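Local atomic coordinates of aminotransferase TlmJ (Streptoalloteichus hindustanus, PDB entry 5UID), a protein that probably transfers amino groups with the help of pyridoxal 5'-phosphate, as a member of the DegT/DnrJ/EryC1 aminotransferase family. Residues T13-V22 and V250-R261; A160-D168 and A294-F302. All coordinates share one frame; numbering follows the deposited sequence.

Contact 1: residues T13-V22 and V250-R261. With PLP (pyridoxal-5'-phosphate), chain J; SO4 (sulfate ion), chain I.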
loop_
_atom_site.group_PDB
_atom_site.type_symbol
_atom_site.label_atom_id
_atom_site.label_comp_id
_atom_site.label_asym_id
_atom_site.label_seq_id
_atom_site.Cartn_x
_atom_site.Cartn_y
_atom_site.Cartn_z
ATOM N N THR A 13 -6.752 -11.495 -16.019
ATOM C CA THR A 13 -6.083 -12.496 -16.852
ATOM C C THR A 13 -4.584 -12.219 -16.827
ATOM O O THR A 13 -4.094 -11.341 -17.545
ATOM C CB THR A 13 -6.616 -12.496 -18.286
ATOM O OG1 THR A 13 -6.551 -11.172 -18.836
ATOM C CG2 THR A 13 -8.054 -12.995 -18.326
ATOM N N LEU A 14 -3.862 -12.959 -15.992
ATOM C CA LEU A 14 -2.408 -12.899 -15.929
ATOM C C LEU A 14 -1.856 -14.299 -16.155
ATOM O O LEU A 14 -2.347 -15.266 -15.563
ATOM C CB LEU A 14 -1.929 -12.341 -14.584
ATOM C CG LEU A 14 -2.022 -10.821 -14.372
ATOM C CD1 LEU A 14 -3.459 -10.341 -14.197
ATOM C CD2 LEU A 14 -1.170 -10.391 -13.187
ATOM N N GLY A 15 -0.843 -14.405 -17.013
ATOM C CA GLY A 15 -0.323 -15.703 -17.392
ATOM C C GLY A 15 1.181 -15.758 -17.582
ATOM O O GLY A 15 1.935 -15.184 -16.790
ATOM N N GLU A 16 1.623 -16.443 -18.642
ATOM C CA GLU A 16 3.048 -16.711 -18.821
ATOM C C GLU A 16 3.843 -15.432 -19.056
ATOM O O GLU A 16 4.961 -15.291 -18.542
ATOM C CB GLU A 16 3.258 -17.689 -19.976
ATOM C CG GLU A 16 2.795 -19.108 -19.684
ATOM C CD GLU A 16 3.636 -19.802 -18.624
ATOM O OE1 GLU A 16 4.759 -19.331 -18.337
ATOM O OE2 GLU A 16 3.172 -20.824 -18.078
ATOM N N ALA A 17 3.295 -14.492 -19.830
ATOM C CA ALA A 17 4.026 -13.260 -20.109
ATOM C C ALA A 17 4.231 -12.443 -18.839
ATOM O O ALA A 17 5.307 -11.871 -18.627
ATOM C CB ALA A 17 3.295 -12.438 -21.170
ATOM N N GLU A 18 3.212 -12.383 -17.977
ATOM C CA GLU A 18 3.368 -11.695 -16.699
ATOM C C GLU A 18 4.319 -12.451 -15.778
ATOM O O GLU A 18 5.083 -11.836 -15.023
ATOM C CB GLU A 18 2.005 -11.508 -16.029
ATOM C CG GLU A 18 1.085 -10.495 -16.709
ATOM C CD GLU A 18 0.375 -11.046 -17.939
ATOM O OE1 GLU A 18 0.549 -12.242 -18.255
ATOM O OE2 GLU A 18 -0.365 -10.275 -18.590
ATOM N N LEU A 19 4.287 -13.787 -15.825
ATOM C CA LEU A 19 5.207 -14.579 -15.012
ATOM C C LEU A 19 6.651 -14.359 -15.440
ATOM O O LEU A 19 7.545 -14.252 -14.594
ATOM C CB LEU A 19 4.853 -16.062 -15.104
ATOM C CG LEU A 19 3.681 -16.564 -14.263
ATOM C CD1 LEU A 19 3.301 -17.974 -14.689
ATOM C CD2 LEU A 19 4.028 -16.518 -12.778
ATOM N N ALA A 20 6.896 -14.293 -16.751
ATOM C CA ALA A 20 8.256 -14.084 -17.239
ATOM C C ALA A 20 8.803 -12.741 -16.776
ATOM O O ALA A 20 9.994 -12.622 -16.469
ATOM C CB ALA A 20 8.291 -14.187 -18.764
ATOM N N ALA A 21 7.947 -11.717 -16.716
ATOM C CA ALA A 21 8.377 -10.428 -16.184
ATOM C C ALA A 21 8.754 -10.546 -14.713
ATOM O O ALA A 21 9.797 -10.039 -14.285
ATOM C CB ALA A 21 7.278 -9.381 -16.381
ATOM N N VAL A 22 7.917 -11.224 -13.924
ATOM C CA VAL A 22 8.225 -11.435 -12.512
ATOM C C VAL A 22 9.520 -12.221 -12.361
ATOM O O VAL A 22 10.339 -11.934 -11.478
ATOM C CB VAL A 22 7.050 -12.139 -11.807
ATOM C CG1 VAL A 22 7.427 -12.503 -10.383
ATOM C CG2 VAL A 22 5.809 -11.256 -11.822
ATOM N N VAL A 250 8.238 -5.218 -9.070
ATOM C CA VAL A 250 7.537 -6.448 -9.414
ATOM C C VAL A 250 6.169 -6.122 -9.997
ATOM O O VAL A 250 5.803 -6.600 -11.078
ATOM C CB VAL A 250 7.429 -7.371 -8.187
ATOM C CG1 VAL A 250 6.946 -8.747 -8.604
ATOM C CG2 VAL A 250 8.768 -7.466 -7.482
ATOM N N ALA A 251 5.404 -5.281 -9.300
ATOM C CA ALA A 251 4.105 -4.863 -9.811
ATOM C C ALA A 251 4.252 -4.045 -11.088
ATOM O O ALA A 251 3.453 -4.191 -12.020
ATOM C CB ALA A 251 3.358 -4.063 -8.744
ATOM N N ALA A 252 5.270 -3.183 -11.151
ATOM C CA ALA A 252 5.456 -2.343 -12.329
ATOM C C ALA A 252 5.769 -3.177 -13.566
ATOM O O ALA A 252 5.284 -2.876 -14.663
ATOM C CB ALA A 252 6.563 -1.319 -12.075
ATOM N N SER A 253 6.581 -4.228 -13.413
ATOM C CA SER A 253 6.905 -5.070 -14.562
ATOM C C SER A 253 5.672 -5.813 -15.062
ATOM O O SER A 253 5.510 -6.019 -16.269
ATOM C CB SER A 253 8.018 -6.053 -14.205
ATOM O OG SER A 253 7.556 -7.061 -13.325
ATOM N N ILE A 254 4.796 -6.227 -14.145
ATOM C CA ILE A 254 3.508 -6.781 -14.550
ATOM C C ILE A 254 2.685 -5.729 -15.284
ATOM O O ILE A 254 2.006 -6.030 -16.274
ATOM C CB ILE A 254 2.759 -7.333 -13.323
ATOM C CG1 ILE A 254 3.553 -8.474 -12.686
ATOM C CG2 ILE A 254 1.359 -7.802 -13.703
ATOM C CD1 ILE A 254 2.888 -9.055 -11.458
ATOM N N GLY A 255 2.738 -4.479 -14.816
ATOM C CA GLY A 255 1.936 -3.429 -15.427
ATOM C C GLY A 255 2.287 -3.177 -16.881
ATOM O O GLY A 255 1.404 -2.965 -17.715
ATOM N N SER A 256 3.583 -3.181 -17.205
ATOM C CA SER A 256 3.988 -2.981 -18.590
ATOM C C SER A 256 3.457 -4.095 -19.484
ATOM O O SER A 256 3.077 -3.850 -20.634
ATOM C CB SER A 256 5.511 -2.890 -18.689
ATOM O OG SER A 256 5.981 -1.663 -18.161
ATOM N N VAL A 257 3.418 -5.326 -18.968
ATOM C CA VAL A 257 2.879 -6.436 -19.747
ATOM C C VAL A 257 1.371 -6.282 -19.911
ATOM O O VAL A 257 0.833 -6.434 -21.015
ATOM C CB VAL A 257 3.245 -7.781 -19.092
ATOM C CG1 VAL A 257 2.592 -8.931 -19.845
ATOM C CG2 VAL A 257 4.757 -7.961 -19.045
ATOM N N GLN A 258 0.670 -5.971 -18.819
ATOM C CA GLN A 258 -0.778 -5.796 -18.890
ATOM C C GLN A 258 -1.152 -4.624 -19.789
ATOM O O GLN A 258 -2.168 -4.673 -20.496
ATOM C CB GLN A 258 -1.353 -5.596 -17.486
ATOM C CG GLN A 258 -1.322 -6.840 -16.616
ATOM C CD GLN A 258 -2.552 -7.709 -16.794
ATOM O OE1 GLN A 258 -3.677 -7.271 -16.542
ATOM N NE2 GLN A 258 -2.346 -8.946 -17.233
ATOM N N LEU A 259 -0.345 -3.562 -19.779
ATOM C CA LEU A 259 -0.635 -2.406 -20.622
ATOM C C LEU A 259 -0.563 -2.767 -22.102
ATOM O O LEU A 259 -1.402 -2.326 -22.896
ATOM C CB LEU A 259 0.326 -1.264 -20.292
ATOM C CG LEU A 259 0.102 0.052 -21.038
ATOM C CD1 LEU A 259 -1.343 0.509 -20.891
ATOM C CD2 LEU A 259 1.058 1.118 -20.532
ATOM N N ARG A 260 0.428 -3.574 -22.493
ATOM C CA ARG A 260 0.517 -3.999 -23.888
ATOM C C ARG A 260 -0.658 -4.882 -24.284
ATOM O O ARG A 260 -1.061 -4.887 -25.454
ATOM C CB ARG A 260 1.835 -4.733 -24.139
ATOM C CG ARG A 260 3.047 -3.824 -24.225
ATOM C CD ARG A 260 4.294 -4.603 -24.614
ATOM N NE ARG A 260 4.796 -5.434 -23.522
ATOM C CZ ARG A 260 5.719 -5.040 -22.650
ATOM N NH1 ARG A 260 6.244 -3.825 -22.738
ATOM N NH2 ARG A 260 6.119 -5.862 -21.689
ATOM N N ARG A 261 -1.215 -5.631 -23.332
ATOM C CA ARG A 261 -2.370 -6.482 -23.580
ATOM C C ARG A 261 -3.695 -5.752 -23.416
ATOM O O ARG A 261 -4.735 -6.303 -23.796
ATOM C CB ARG A 261 -2.347 -7.694 -22.639
ATOM C CG ARG A 261 -1.111 -8.576 -22.772
ATOM C CD ARG A 261 -1.171 -9.754 -21.811
ATOM N NE ARG A 261 -2.273 -10.659 -22.125
ATOM C CZ ARG A 261 -2.668 -11.662 -21.346
ATOM N NH1 ARG A 261 -2.052 -11.891 -20.193
ATOM N NH2 ARG A 261 -3.682 -12.433 -21.716
HETATM N N1 PLP J . 4.561 -8.623 -5.880
HETATM C C2 PLP J . 3.523 -8.624 -6.783
HETATM C C2A PLP J . 3.586 -9.490 -8.002
HETATM C C3 PLP J . 2.407 -7.825 -6.567
HETATM O O3 PLP J . 1.386 -7.843 -7.479
HETATM C C4 PLP J . 2.321 -7.003 -5.448
HETATM C C4A PLP J . 1.467 -5.774 -5.604
HETATM O O4A PLP J . 1.934 -4.638 -5.508
HETATM C C5 PLP J . 3.382 -7.008 -4.540
HETATM C C6 PLP J . 4.489 -7.817 -4.766
HETATM C C5A PLP J . 3.367 -6.157 -3.287
HETATM O O4P PLP J . 2.108 -6.212 -2.651
HETATM S S SO4 I . -1.292 -17.304 -20.805
HETATM O O1 SO4 I . -1.795 -16.020 -20.327
HETATM O O2 SO4 I . -0.430 -17.084 -21.963
HETATM O O3 SO4 I . -2.415 -18.152 -21.191
HETATM O O4 SO4 I . -0.529 -17.964 -19.750
HETATM O O HOH W 1 -6.089 -8.660 -16.123
#
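E18 of helix 16-22 meets V257, Q258, R261 and I254 where that helix runs roughly antiparallel to helix 250-261, the axes 8.6 Å apart at 147°. Its chain bends at CG (chi2 79°), which brings the carboxylate over to the longer helix. OE2 takes two bonds. R261 NH1 makes a salt bridge to E18 OE2 at 2.8 Å on the syn side, close to both the carboxylate and guanidinium planes. Q258 NE2 meets E18 OE2 at 2.7 Å, from above the carboxylate plane. E18 OE1 accepts from G15 N, the N-cap residue, at 2.9 Å. Q258 NE2 gives its second bond to T13 O (3.0 Å), nearly in its own amide plane. An alanine in place of E18 is likely to leave the R261 guanidinium without its carboxylate mate and Q258 NE2 with one acceptor fewer. L14 CD2 packs on I254 CG2, and A21 CB lies 3.9 Å from V257 CG2. F26 of the second subunit packs on L14 and E18. I254 CD1 touches V22 CG2 and approaches PLP C2A (3.6 Å); V250 CG1 also meets PLP C2A. E18 is thus a knob in the helix that lines the PLP pocket of this aminotransferase with V250, A251 and I254.

Contact 2: residues A160-D168 and A294-F302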
loop_
_atom_site.group_PDB
_atom_site.type_symbol
_atom_site.label_atom_id
_atom_site.label_comp_id
_atom_site.label_asym_id
_atom_site.label_seq_id
_atom_site.Cartn_x
_atom_site.Cartn_y
_atom_site.Cartn_z
ATOM N N ALA A 160 -10.626 4.710 -12.185
ATOM C CA ALA A 160 -10.435 3.274 -11.996
ATOM C C ALA A 160 -11.331 2.452 -12.916
ATOM O O ALA A 160 -10.987 1.316 -13.261
ATOM C CB ALA A 160 -10.680 2.899 -10.536
ATOM N N CYS A 161 -12.476 3.002 -13.328
ATOM C CA CYS A 161 -13.360 2.313 -14.260
ATOM C C CYS A 161 -12.965 2.506 -15.720
ATOM O O CYS A 161 -13.502 1.805 -16.585
ATOM C CB CYS A 161 -14.806 2.792 -14.092
ATOM S SG CYS A 161 -15.490 2.707 -12.429
ATOM N N ALA A 162 -12.052 3.429 -16.019
ATOM C CA ALA A 162 -11.854 3.911 -17.385
ATOM C C ALA A 162 -10.364 3.969 -17.724
ATOM O O ALA A 162 -9.830 5.008 -18.107
ATOM C CB ALA A 162 -12.510 5.278 -17.552
ATOM N N VAL A 163 -9.686 2.825 -17.603
ATOM C CA VAL A 163 -8.253 2.791 -17.871
ATOM C C VAL A 163 -7.946 2.982 -19.353
ATOM O O VAL A 163 -6.827 3.376 -19.704
ATOM C CB VAL A 163 -7.643 1.477 -17.343
ATOM C CG1 VAL A 163 -7.983 0.312 -18.269
ATOM C CG2 VAL A 163 -6.136 1.614 -17.160
ATOM N N ALA A 164 -8.914 2.721 -20.240
ATOM C CA ALA A 164 -8.715 2.888 -21.675
ATOM C C ALA A 164 -9.788 3.755 -22.325
ATOM O O ALA A 164 -9.846 3.827 -23.558
ATOM C CB ALA A 164 -8.665 1.524 -22.377
ATOM N N SER A 165 -10.629 4.417 -21.537
ATOM C CA SER A 165 -11.715 5.216 -22.083
ATOM C C SER A 165 -11.206 6.574 -22.550
ATOM O O SER A 165 -10.257 7.133 -21.992
ATOM C CB SER A 165 -12.815 5.400 -21.041
ATOM O OG SER A 165 -13.189 4.150 -20.486
ATOM N N GLN A 166 -11.849 7.104 -23.589
ATOM C CA GLN A 166 -11.439 8.366 -24.186
ATOM C C GLN A 166 -12.662 9.179 -24.588
ATOM O O GLN A 166 -13.747 8.639 -24.825
ATOM C CB GLN A 166 -10.542 8.153 -25.415
ATOM C CG GLN A 166 -9.185 7.539 -25.112
ATOM C CD GLN A 166 -8.346 7.341 -26.359
ATOM O OE1 GLN A 166 -8.830 7.506 -27.478
ATOM N NE2 GLN A 166 -7.081 6.987 -26.173
ATOM N N VAL A 167 -12.465 10.493 -24.656
ATOM C CA VAL A 167 -13.427 11.429 -25.229
ATOM C C VAL A 167 -12.697 12.232 -26.290
ATOM O O VAL A 167 -11.763 12.976 -25.968
ATOM C CB VAL A 167 -14.034 12.371 -24.178
ATOM C CG1 VAL A 167 -14.919 13.404 -24.853
ATOM C CG2 VAL A 167 -14.822 11.589 -23.170
ATOM N N ASP A 168 -13.118 12.078 -27.547
ATOM C CA ASP A 168 -12.516 12.791 -28.671
ATOM C C ASP A 168 -10.999 12.613 -28.689
ATOM O O ASP A 168 -10.242 13.563 -28.896
ATOM C CB ASP A 168 -12.893 14.274 -28.642
ATOM C CG ASP A 168 -14.393 14.493 -28.562
ATOM O OD1 ASP A 168 -15.145 13.755 -29.232
ATOM O OD2 ASP A 168 -14.820 15.404 -27.822
ATOM N N ALA A 294 -21.379 9.916 -29.261
ATOM C CA ALA A 294 -20.426 10.016 -30.359
ATOM C C ALA A 294 -19.109 10.605 -29.870
ATOM O O ALA A 294 -19.086 11.639 -29.197
ATOM C CB ALA A 294 -21.005 10.871 -31.486
ATOM N N GLY A 295 -18.007 9.938 -30.209
ATOM C CA GLY A 295 -16.691 10.353 -29.776
ATOM C C GLY A 295 -16.223 9.744 -28.472
ATOM O O GLY A 295 -15.049 9.906 -28.119
ATOM N N HIS A 296 -17.098 9.055 -27.745
ATOM C CA HIS A 296 -16.740 8.403 -26.494
ATOM C C HIS A 296 -16.379 6.947 -26.744
ATOM O O HIS A 296 -17.048 6.254 -27.516
ATOM C CB HIS A 296 -17.887 8.471 -25.481
ATOM C CG HIS A 296 -18.203 9.855 -25.007
ATOM N ND1 HIS A 296 -18.918 10.099 -23.855
ATOM C CD2 HIS A 296 -17.909 11.068 -25.532
ATOM C CE1 HIS A 296 -19.049 11.402 -23.688
ATOM N NE2 HIS A 296 -18.444 12.013 -24.690
ATOM N N THR A 297 -15.320 6.488 -26.085
ATOM C CA THR A 297 -14.940 5.084 -26.071
ATOM C C THR A 297 -14.925 4.599 -24.628
ATOM O O THR A 297 -14.560 5.347 -23.716
ATOM C CB THR A 297 -13.566 4.857 -26.719
ATOM O OG1 THR A 297 -12.563 5.582 -25.994
ATOM C CG2 THR A 297 -13.576 5.323 -28.167
ATOM N N SER A 298 -15.335 3.353 -24.424
ATOM C CA SER A 298 -15.447 2.779 -23.095
ATOM C C SER A 298 -14.361 1.734 -22.873
ATOM O O SER A 298 -13.846 1.134 -23.820
ATOM C CB SER A 298 -16.827 2.143 -22.885
ATOM O OG SER A 298 -16.924 1.532 -21.607
ATOM N N SER A 299 -14.012 1.536 -21.603
ATOM C CA SER A 299 -13.176 0.413 -21.206
ATOM C C SER A 299 -13.984 -0.861 -20.991
ATOM O O SER A 299 -13.391 -1.938 -20.861
ATOM C CB SER A 299 -12.408 0.758 -19.927
ATOM O OG SER A 299 -11.621 1.924 -20.102
ATOM N N TYR A 300 -15.315 -0.754 -20.955
ATOM C CA TYR A 300 -16.218 -1.882 -20.730
ATOM C C TYR A 300 -15.879 -2.601 -19.422
ATOM O O TYR A 300 -15.549 -3.787 -19.390
ATOM C CB TYR A 300 -16.210 -2.837 -21.929
ATOM C CG TYR A 300 -16.647 -2.154 -23.204
ATOM C CD1 TYR A 300 -17.990 -2.065 -23.542
ATOM C CD2 TYR A 300 -15.719 -1.570 -24.054
ATOM C CE1 TYR A 300 -18.395 -1.426 -24.702
ATOM C CE2 TYR A 300 -16.112 -0.932 -25.212
ATOM C CZ TYR A 300 -17.450 -0.862 -25.532
ATOM O OH TYR A 300 -17.842 -0.225 -26.686
ATOM N N TYR A 301 -15.972 -1.842 -18.330
ATOM C CA TYR A 301 -15.710 -2.361 -16.992
ATOM C C TYR A 301 -16.959 -2.955 -16.352
ATOM O O TYR A 301 -16.881 -4.006 -15.708
ATOM C CB TYR A 301 -15.135 -1.252 -16.106
ATOM C CG TYR A 301 -14.739 -1.717 -14.723
ATOM C CD1 TYR A 301 -13.887 -2.802 -14.556
ATOM C CD2 TYR A 301 -15.207 -1.067 -13.587
ATOM C CE1 TYR A 301 -13.520 -3.235 -13.295
ATOM C CE2 TYR A 301 -14.840 -1.490 -12.321
ATOM C CZ TYR A 301 -13.998 -2.576 -12.182
ATOM O OH TYR A 301 -13.634 -3.006 -10.927
ATOM N N PHE A 302 -18.107 -2.298 -16.509
ATOM C CA PHE A 302 -19.393 -2.812 -16.061
ATOM C C PHE A 302 -20.304 -3.036 -17.258
ATOM O O PHE A 302 -20.273 -2.279 -18.234
ATOM C CB PHE A 302 -20.107 -1.842 -15.102
ATOM C CG PHE A 302 -19.395 -1.615 -13.804
ATOM C CD1 PHE A 302 -18.706 -2.637 -13.177
ATOM C CD2 PHE A 302 -19.434 -0.368 -13.199
ATOM C CE1 PHE A 302 -18.061 -2.417 -11.975
ATOM C CE2 PHE A 302 -18.787 -0.141 -11.999
ATOM C CZ PHE A 302 -18.101 -1.168 -11.386
#
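An antiparallel strand pair, 166-167 with 296-297, joins these segments within a small three-stranded sheet. Q166 and T297 form the hydrogen-bonded pair. T297 N reaches Q166 O at 2.9 Å and nearly straight (170°). Q166 N returns the bond to T297 O at 3.2 Å, from above the carbonyl plane. T297 OG1, turned between its own backbone N and carbonyl carbon (chi1 61°), adds a weak bond from Q166 N. V167 and H296 are the non-hydrogen-bonded pair. Their side chains lie side by side, and V167 CG2 sits over one face of the imidazole, 4.0 Å from the ring centroid, in a CH-pi contact. D168 N then bonds to G295 O. G295 has backbone angles that call for glycine, and a CB there would clash with D168 OD1. Strand 166-167 is the middle strand of the sheet, with 170-171 on its other edge. Beyond the strands, S299 takes over. Its OG accepts from A164 N at 2.8 Å and donates to S165 OG at 2.7 Å. S165 OG also bonds to G136 O. S298 OG accepts from Y300 N, an ST turn. Farther along, C161 CB packs on Y301 CD2 at 3.9 Å, and C161 SG lies obliquely to the rings of Y301 and F302. Y301 OH is bonded to M186 O; the next residue in sequence, K187, is predicted to be the PLP-binding lysine but is not modelled.

Contacts 1 and 2 do not touch. Their centres are about 22 Å apart, and their nearest atoms about 6 Å. They alternate along the chain: 13-22, 160-168, 250-261, 294-302. Helix 249-280 connects them. Its early turns carry the second segment of contact 1, and L262 and V266, just after, pack on V163 and A164 of contact 2. Farther on, R269 bonds to Y300 O. The helix is followed in the chain by strand 296-297. Contact 1 borders PLP directly, through V250, A251 and I254. Contact 2 relates to the site less directly, through Y301, whose hydroxyl holds the residue preceding the predicted, unmodelled K187 in sequence. The second subunit touches contact 1 alone.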